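Local coordinates for protein alpha-1,3-glucanase (Paenibacillus glycanilyticus, PDB 6K0P) that hydrolyses alpha-1,3-glucan as a family 87 glycoside hydrolase, its catalytic domain being captured here with nigerose bound, at residues A[303-308]-A[327-332]; A[323-328]-A[350-355]. The protein carries 1 engineered substitution. One frame throughout, in Å; residues are numbered along the deposited sequence.

The two contacts follow one another up a stack of parallel strands, as in the right-handed beta-helix of pectate lyase relatives. Strands 297-304, 319-326 and 343-350 are successive neighbours, and each contact joins one coil to the next where its strand runs into a turn. Interaction 1 pairs 303-308 with 327-332; interaction 2 pairs 323-328 with 350-355. Asn-327 and Thr-328 serve both, and the centres lie about 5 Å apart. The turns also touch directly, Ala-330 O and Gly-353 N standing 3.0 Å apart in a probable hydrogen bond. Together the contacts form a continuous buried seam across three successive coils of the catalytic domain, with a glycan lying against the turns of interaction 1.

Interaction 1: A[303-308]-A[327-332]; sequences VEHFVC and NTFAAG. Engineered in segment 327-332: Ala-331 (natural residue Asp). With GLC (alpha-D-glucopyranose), chain B.
Val-307 sets its CG1 methyl against Ala-330 CB, 3.5 Å away, and both side chains belong to a glycan pocket. CG1, anti to the backbone N (chi1 -180°), also comes within 3.4 Å of O6 of the bound glucose, while Ala-330 CB lies 3.8 Å from its C6. These apolar groups line the sugar, whereas Arg-280, Asp-282 and Lys-286 supply hydrogen bonds to it. Behind them the turns are tied by backbone bonds: Ala-330 N donates to Val-307 O at 2.8 Å, and Phe-329 N gives its hydrogen to Phe-306 O. That same oxygen lies at the edge of the Phe-329 ring. Cys-308 adds a CA-H...O contact to the carbonyl of Ala-331, an engineered residue that is Asp in the natural sequence.

The other end of the contact is polar. Asn-327 ND2 reaches Glu-304 OE1 at 2.8 Å; the bond is nearly straight (165°) and lies in the amide plane, yet it arrives from above the carboxylate, the two side chains running side by side. ND2 is also bonded to Asp-138, and Glu-304 OE2 to Trp-302 NE1. His-305 lies alongside Asn-327, its ring and the amide 24° apart, with NE2 bonded to Glu-137 and its backbone N to Asn-327 O at 3.0 Å. Glu-304 CB sits over the centre of one face of the imidazole.

With two carboxylates gripping one amide nitrogen, Asn-327 is probably fixed in rotation, so this buried polar cluster ties the turns to strand 137-143 while the apolar end faces the sugar.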
ATOM      1  N   VAL A 303       2.994 -10.299   4.495  1.00  9.29           N
ATOM      2  CA  VAL A 303       4.412  -9.960   4.430  0.65  9.40           C
ATOM      3  C   VAL A 303       4.613  -8.558   4.994  1.00  9.62           C
ATOM      4  O   VAL A 303       3.850  -7.640   4.668  1.00  9.52           O
ATOM      5  CB  VAL A 303       4.910 -10.043   2.971  0.65 12.36           C
ATOM      6  CG1 VAL A 303       6.364  -9.673   2.858  0.65 10.88           C
ATOM      7  CG2 VAL A 303       4.673 -11.438   2.417  0.65 13.95           C
ATOM      8  N   GLU A 304       5.644  -8.399   5.826  1.00  8.31           N
ATOM      9  CA  GLU A 304       6.005  -7.117   6.421  1.00  8.24           C
ATOM     10  C   GLU A 304       7.513  -6.946   6.464  1.00  9.35           C
ATOM     11  O   GLU A 304       8.266  -7.920   6.542  1.00  8.97           O
ATOM     12  CB  GLU A 304       5.498  -6.961   7.863  1.00 10.32           C
ATOM     13  CG  GLU A 304       3.998  -7.165   7.983  1.00  9.05           C
ATOM     14  CD  GLU A 304       3.357  -6.407   9.138  1.00  8.84           C
ATOM     15  OE1 GLU A 304       4.000  -5.509   9.744  1.00 10.03           O
ATOM     16  OE2 GLU A 304       2.173  -6.694   9.429  1.00 10.21           O
ATOM     17  N   HIS A 305       7.949  -5.685   6.427  1.00  9.62           N
ATOM     18  CA  HIS A 305       9.342  -5.339   6.735  1.00 10.32           C
ATOM     19  C   HIS A 305      10.318  -5.921   5.721  1.00  9.54           C
ATOM     20  O   HIS A 305      11.442  -6.303   6.069  1.00 10.15           O
ATOM     21  CB  HIS A 305       9.714  -5.676   8.183  1.00  9.65           C
ATOM     22  CG  HIS A 305       8.755  -5.107   9.176  1.00  9.76           C
ATOM     23  ND1 HIS A 305       8.345  -5.793  10.300  1.00 10.62           N
ATOM     24  CD2 HIS A 305       8.108  -3.918   9.197  1.00 11.28           C
ATOM     25  CE1 HIS A 305       7.482  -5.047  10.971  1.00 11.27           C
ATOM     26  NE2 HIS A 305       7.322  -3.906  10.324  1.00 10.07           N
ATOM     27  N   PHE A 306       9.871  -5.988   4.469  1.00  9.20           N
ATOM     28  CA  PHE A 306      10.719  -6.122   3.295  1.00  8.35           C
ATOM     29  C   PHE A 306      10.691  -4.807   2.533  1.00 10.81           C
ATOM     30  O   PHE A 306       9.921  -3.895   2.852  1.00 10.35           O
ATOM     31  CB  PHE A 306      10.243  -7.288   2.410  1.00 10.20           C
ATOM     32  CG  PHE A 306      10.506  -8.636   3.023  1.00  9.68           C
ATOM     33  CD1 PHE A 306       9.591  -9.208   3.901  1.00 10.66           C
ATOM     34  CD2 PHE A 306      11.690  -9.311   2.760  1.00 11.07           C
ATOM     35  CE1 PHE A 306       9.843 -10.443   4.486  1.00 11.82           C
ATOM     36  CE2 PHE A 306      11.946 -10.545   3.341  1.00 10.53           C
ATOM     37  CZ  PHE A 306      11.025 -11.111   4.207  1.00 12.45           C
ATOM     38  N   VAL A 307      11.554  -4.705   1.522  1.00 10.49           N
ATOM     39  CA  VAL A 307      11.479  -3.554   0.631  1.00 10.22           C
ATOM     40  C   VAL A 307      10.222  -3.642  -0.229  1.00 10.10           C
ATOM     41  O   VAL A 307       9.441  -2.686  -0.312  1.00  9.96           O
ATOM     42  CB  VAL A 307      12.774  -3.412  -0.191  1.00 10.37           C
ATOM     43  CG1 VAL A 307      12.687  -2.191  -1.116  1.00 12.69           C
ATOM     44  CG2 VAL A 307      13.967  -3.259   0.753  1.00 11.30           C
ATOM     45  N   CYS A 308       9.969  -4.817  -0.820  1.00 10.19           N
ATOM     46  CA  CYS A 308       8.743  -5.067  -1.570  1.00 10.78           C
ATOM     47  C   CYS A 308       8.293  -6.496  -1.324  1.00  8.96           C
ATOM     48  O   CYS A 308       9.088  -7.347  -0.908  1.00 10.43           O
ATOM     49  CB  CYS A 308       8.946  -4.967  -3.093  1.00 11.22           C
ATOM     50  SG  CYS A 308       9.817  -3.505  -3.665  1.00 12.36           S
ATOM     51  N   ASN A 327       3.652  -2.386   5.906  1.00  9.12           N
ATOM     52  CA  ASN A 327       4.851  -1.819   6.508  1.00 10.01           C
ATOM     53  C   ASN A 327       6.108  -2.252   5.750  1.00 10.41           C
ATOM     54  O   ASN A 327       7.045  -2.827   6.305  1.00 10.29           O
ATOM     55  CB  ASN A 327       4.895  -2.136   8.008  1.00  9.24           C
ATOM     56  CG  ASN A 327       3.564  -1.866   8.681  1.00  9.77           C
ATOM     57  OD1 ASN A 327       2.994  -0.780   8.526  1.00 10.13           O
ATOM     58  ND2 ASN A 327       3.033  -2.866   9.385  1.00 10.02           N
ATOM     59  N   THR A 328       6.097  -1.978   4.450  1.00  8.99           N
ATOM     60  CA  THR A 328       7.258  -2.218   3.601  1.00  9.34           C
ATOM     61  C   THR A 328       8.005  -0.912   3.360  1.00  9.86           C
ATOM     62  O   THR A 328       7.496   0.190   3.599  1.00 10.16           O
ATOM     63  CB  THR A 328       6.871  -2.844   2.254  1.00 10.71           C
ATOM     64  OG1 THR A 328       6.021  -1.945   1.527  1.00 10.68           O
ATOM     65  CG2 THR A 328       6.130  -4.167   2.446  1.00 10.79           C
ATOM     66  N   PHE A 329       9.232  -1.040   2.869  1.00  9.72           N
ATOM     67  CA  PHE A 329      10.074   0.137   2.717  1.00 10.78           C
ATOM     68  C   PHE A 329      10.081   0.718   1.314  1.00 11.38           C
ATOM     69  O   PHE A 329      10.592   1.828   1.125  1.00 12.58           O
ATOM     70  CB  PHE A 329      11.472  -0.125   3.289  1.00 11.09           C
ATOM     71  CG  PHE A 329      11.439  -0.263   4.778  1.00  9.72           C
ATOM     72  CD1 PHE A 329      11.540   0.860   5.588  1.00 11.13           C
ATOM     73  CD2 PHE A 329      11.183  -1.490   5.367  1.00 10.36           C
ATOM     74  CE1 PHE A 329      11.445   0.751   6.963  1.00 12.23           C
ATOM     75  CE2 PHE A 329      11.086  -1.608   6.747  1.00 11.79           C
ATOM     76  CZ  PHE A 329      11.217  -0.483   7.540  1.00 11.44           C
ATOM     77  N   ALA A 330       9.484   0.021   0.350  1.00 10.91           N
ATOM     78  CA  ALA A 330       9.215   0.585  -0.965  1.00 10.31           C
ATOM     79  C   ALA A 330       7.896   0.021  -1.481  1.00 10.50           C
ATOM     80  O   ALA A 330       6.990  -0.253  -0.687  1.00 10.33           O
ATOM     81  CB  ALA A 330      10.379   0.341  -1.932  1.00 10.84           C
ATOM     82  N   ALA A 331       7.786  -0.172  -2.796  1.00 10.79           N
ATOM     83  CA  ALA A 331       6.527  -0.582  -3.411  1.00 10.56           C
ATOM     84  C   ALA A 331       6.047  -1.929  -2.875  1.00 10.18           C
ATOM     85  O   ALA A 331       6.839  -2.779  -2.467  1.00 11.80           O
ATOM     86  CB  ALA A 331       6.697  -0.670  -4.933  1.00 13.12           C
ATOM     87  N   GLY A 332       4.730  -2.130  -2.881  1.00 10.16           N
ATOM     88  CA  GLY A 332       4.173  -3.411  -2.461  1.00 10.28           C
ATOM     89  C   GLY A 332       4.323  -4.474  -3.539  1.00 10.21           C
ATOM     90  O   GLY A 332       5.104  -5.426  -3.400  1.00 10.88           O
TER
HETATM   91  C1  GLC B   1      13.995   1.735  -7.271  1.00 26.23           C
HETATM   92  C2  GLC B   1      14.845   0.832  -8.144  1.00 19.72           C
HETATM   93  C3  GLC B   1      14.172  -0.515  -8.276  1.00 19.04           C
HETATM   94  C4  GLC B   1      13.865  -1.093  -6.900  1.00 17.66           C
HETATM   95  C5  GLC B   1      12.996  -0.131  -6.138  1.00 16.35           C
HETATM   96  C6  GLC B   1      12.769  -0.553  -4.695  1.00 15.30           C
HETATM   97  O1  GLC B   1      12.854   2.012  -8.009  1.00 42.68           O
HETATM   98  O2  GLC B   1      15.029   1.495  -9.400  1.00 19.52           O
HETATM   99  O3  GLC B   1      15.112  -1.405  -8.849  1.00 19.46           O
HETATM  100  O4  GLC B   1      13.186  -2.319  -6.998  1.00 16.58           O
HETATM  101  O5  GLC B   1      13.638   1.104  -6.078  1.00 16.93           O
HETATM  102  O6  GLC B   1      13.935  -0.797  -3.960  1.00 15.01           O

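Interaction 2: A[323-328]-A[350-355]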
ATOM      1  N   ASN A 323      -3.656 -11.489  -0.419  1.00  9.37           N
ATOM      2  CA  ASN A 323      -2.453 -11.227   0.354  1.00  9.06           C
ATOM      3  C   ASN A 323      -2.593  -9.947   1.169  1.00  9.40           C
ATOM      4  O   ASN A 323      -3.423  -9.079   0.878  1.00 10.47           O
ATOM      5  CB  ASN A 323      -1.231 -11.120  -0.561  1.00 10.28           C
ATOM      6  CG  ASN A 323      -1.003 -12.387  -1.363  1.00 11.95           C
ATOM      7  OD1 ASN A 323      -0.832 -13.456  -0.798  1.00 10.48           O
ATOM      8  ND2 ASN A 323      -1.020 -12.273  -2.689  1.00 10.74           N
ATOM      9  N   ARG A 324      -1.741  -9.838   2.192  1.00 10.21           N
ATOM     10  CA  ARG A 324      -1.631  -8.647   3.031  1.00  9.98           C
ATOM     11  C   ARG A 324      -0.193  -8.176   2.951  1.00 10.69           C
ATOM     12  O   ARG A 324       0.725  -8.943   3.258  1.00 10.86           O
ATOM     13  CB  ARG A 324      -1.959  -8.965   4.492  1.00 12.37           C
ATOM     14  CG  ARG A 324      -3.138  -9.869   4.667  1.00 14.29           C
ATOM     15  CD  ARG A 324      -3.328 -10.268   6.119  1.00 12.85           C
ATOM     16  NE  ARG A 324      -4.322 -11.321   6.167  1.00 13.29           N
ATOM     17  CZ  ARG A 324      -5.037 -11.638   7.235  1.00 11.79           C
ATOM     18  NH1 ARG A 324      -4.852 -10.986   8.372  1.00 11.19           N
ATOM     19  NH2 ARG A 324      -5.937 -12.616   7.155  1.00 12.15           N
ATOM     20  N   ILE A 325       0.002  -6.929   2.538  1.00  9.76           N
ATOM     21  CA  ILE A 325       1.325  -6.342   2.377  1.00  9.25           C
ATOM     22  C   ILE A 325       1.359  -5.140   3.304  1.00 10.48           C
ATOM     23  O   ILE A 325       0.685  -4.142   3.041  1.00 10.88           O
ATOM     24  CB  ILE A 325       1.564  -5.895   0.932  1.00 10.51           C
ATOM     25  CG1 ILE A 325       1.282  -7.043  -0.035  1.00 11.94           C
ATOM     26  CG2 ILE A 325       2.981  -5.353   0.773  1.00 12.96           C
ATOM     27  CD1 ILE A 325       1.080  -6.571  -1.464  1.00 17.78           C
ATOM     28  N   LYS A 326       2.120  -5.221   4.388  1.00  9.11           N
ATOM     29  CA  LYS A 326       2.084  -4.147   5.371  1.00 10.08           C
ATOM     30  C   LYS A 326       3.483  -3.704   5.765  1.00 10.63           C
ATOM     31  O   LYS A 326       4.387  -4.527   5.931  1.00 10.65           O
ATOM     32  CB  LYS A 326       1.283  -4.545   6.621  1.00 10.60           C
ATOM     33  CG  LYS A 326      -0.232  -4.643   6.379  1.00 12.79           C
ATOM     34  CD  LYS A 326      -1.003  -4.836   7.695  1.00 12.68           C
ATOM     35  CE  LYS A 326      -1.211  -6.302   8.008  1.00 12.43           C
ATOM     36  NZ  LYS A 326      -1.809  -6.461   9.367  1.00 10.36           N
ATOM     37  N   ASN A 327       3.652  -2.386   5.906  1.00  9.12           N
ATOM     38  CA  ASN A 327       4.851  -1.819   6.508  1.00 10.01           C
ATOM     39  C   ASN A 327       6.108  -2.252   5.750  1.00 10.41           C
ATOM     40  O   ASN A 327       7.045  -2.827   6.305  1.00 10.29           O
ATOM     41  CB  ASN A 327       4.895  -2.136   8.008  1.00  9.24           C
ATOM     42  CG  ASN A 327       3.564  -1.866   8.681  1.00  9.77           C
ATOM     43  OD1 ASN A 327       2.994  -0.780   8.526  1.00 10.13           O
ATOM     44  ND2 ASN A 327       3.033  -2.866   9.385  1.00 10.02           N
ATOM     45  N   THR A 328       6.097  -1.978   4.450  1.00  8.99           N
ATOM     46  CA  THR A 328       7.258  -2.218   3.601  1.00  9.34           C
ATOM     47  C   THR A 328       8.005  -0.912   3.360  1.00  9.86           C
ATOM     48  O   THR A 328       7.496   0.190   3.599  1.00 10.16           O
ATOM     49  CB  THR A 328       6.871  -2.844   2.254  1.00 10.71           C
ATOM     50  OG1 THR A 328       6.021  -1.945   1.527  1.00 10.68           O
ATOM     51  CG2 THR A 328       6.130  -4.167   2.446  1.00 10.79           C
ATOM     52  N   ARG A 350      -1.118  -1.817   3.534  1.00  9.11           N
ATOM     53  CA  ARG A 350      -1.105  -0.666   4.432  1.00  9.32           C
ATOM     54  C   ARG A 350       0.341  -0.365   4.791  1.00  9.45           C
ATOM     55  O   ARG A 350       1.090  -1.269   5.174  1.00  9.25           O
ATOM     56  CB  ARG A 350      -1.908  -0.931   5.714  1.00  9.61           C
ATOM     57  CG  ARG A 350      -1.924   0.282   6.650  1.00  9.92           C
ATOM     58  CD  ARG A 350      -2.784   0.031   7.876  1.00  9.64           C
ATOM     59  NE  ARG A 350      -2.181  -0.886   8.851  1.00  8.64           N
ATOM     60  CZ  ARG A 350      -2.788  -1.961   9.357  1.00  9.74           C
ATOM     61  NH1 ARG A 350      -4.022  -2.297   8.973  1.00 10.97           N
ATOM     62  NH2 ARG A 350      -2.172  -2.696  10.272  1.00 10.05           N
ATOM     63  N   GLY A 351       0.738   0.898   4.683  1.00  9.10           N
ATOM     64  CA  GLY A 351       2.088   1.267   5.064  1.00  9.12           C
ATOM     65  C   GLY A 351       3.190   0.911   4.086  1.00  9.54           C
ATOM     66  O   GLY A 351       4.334   0.696   4.508  1.00  9.71           O
ATOM     67  N   THR A 352       2.903   0.846   2.787  1.00  8.56           N
ATOM     68  CA  THR A 352       4.017   0.669   1.859  1.00 10.35           C
ATOM     69  C   THR A 352       4.898   1.920   1.840  1.00 10.71           C
ATOM     70  O   THR A 352       4.506   2.997   2.307  1.00 10.38           O
ATOM     71  CB  THR A 352       3.542   0.306   0.449  1.00  9.94           C
ATOM     72  OG1 THR A 352       2.817   1.400  -0.124  1.00  9.86           O
ATOM     73  CG2 THR A 352       2.659  -0.945   0.468  1.00 10.05           C
ATOM     74  N   GLY A 353       6.117   1.762   1.315  1.00  9.01           N
ATOM     75  CA  GLY A 353       7.098   2.834   1.334  1.00  9.82           C
ATOM     76  C   GLY A 353       7.306   3.491  -0.019  1.00 10.15           C
ATOM     77  O   GLY A 353       8.166   4.367  -0.186  1.00 11.00           O
ATOM     78  N   ASP A 354       6.537   3.037  -1.001  1.00  9.64           N
ATOM     79  CA  ASP A 354       6.444   3.621  -2.341  1.00  9.91           C
ATOM     80  C   ASP A 354       5.112   3.127  -2.901  1.00  9.50           C
ATOM     81  O   ASP A 354       4.285   2.600  -2.146  1.00 10.22           O
ATOM     82  CB  ASP A 354       7.673   3.241  -3.176  1.00 11.07           C
ATOM     83  CG  ASP A 354       8.026   4.287  -4.226  1.00 12.41           C
ATOM     84  OD1 ASP A 354       7.209   4.537  -5.142  1.00 13.82           O
ATOM     85  OD2 ASP A 354       9.134   4.854  -4.149  1.00 15.23           O
ATOM     86  N   ASP A 355       4.889   3.298  -4.210  1.00 10.62           N
ATOM     87  CA  ASP A 355       3.614   2.930  -4.831  1.00  9.68           C
ATOM     88  C   ASP A 355       3.146   1.575  -4.312  1.00 10.71           C
ATOM     89  O   ASP A 355       3.868   0.581  -4.412  1.00 10.82           O
ATOM     90  CB  ASP A 355       3.784   2.828  -6.353  1.00 10.59           C
ATOM     91  CG  ASP A 355       4.051   4.161  -7.033  1.00 11.13           C
ATOM     92  OD1 ASP A 355       3.568   5.220  -6.578  1.00 10.64           O
ATOM     93  OD2 ASP A 355       4.741   4.124  -8.079  1.00 12.97           O
TER
HETATM   94  O   HOH W   1       0.502  -0.173   9.705  1.00  8.83           O
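Lys-326 and Arg-350 carry the side-chain part of this contact, packing carbon against a flat cation. Lys-326 CD lies over one face of the Arg-350 guanidinium, toward its rim, 3.5 Å from NH2. The lysine bends at chi3 (-92°), which turns CE, and its NZ lies 3.9 Å from the same NH2. This closeness of like charges is probably made tolerable by Glu-171, which forms salt bridges with both Lys-326 NZ and Arg-350 NH1, and by Asp-138, which takes NH2. An alanine in place of Lys-326 would probably uncover that guanidinium face and leave Glu-171 with one fewer cation to balance it.

A water joins the two segments: it lies in the guanidinium plane, accepts from Arg-350 NE and donates to Asn-327 OD1 at 2.8 Å.

Thr-328 OG1, whose bond goes to Ala-330 O, rests 3.3 Å from Thr-352 CA, and the two threonines lie side by side.

Backbone bonds set the register. Arg-350 N donates to Ile-325 O at 3.0 Å and Asn-327 N to Arg-350 O at 2.9 Å, with Thr-328 N to Gly-351 O a weak third. Two bonds bracketing Lys-326 mark parallel strands, here adjacent coils of a beta-helix.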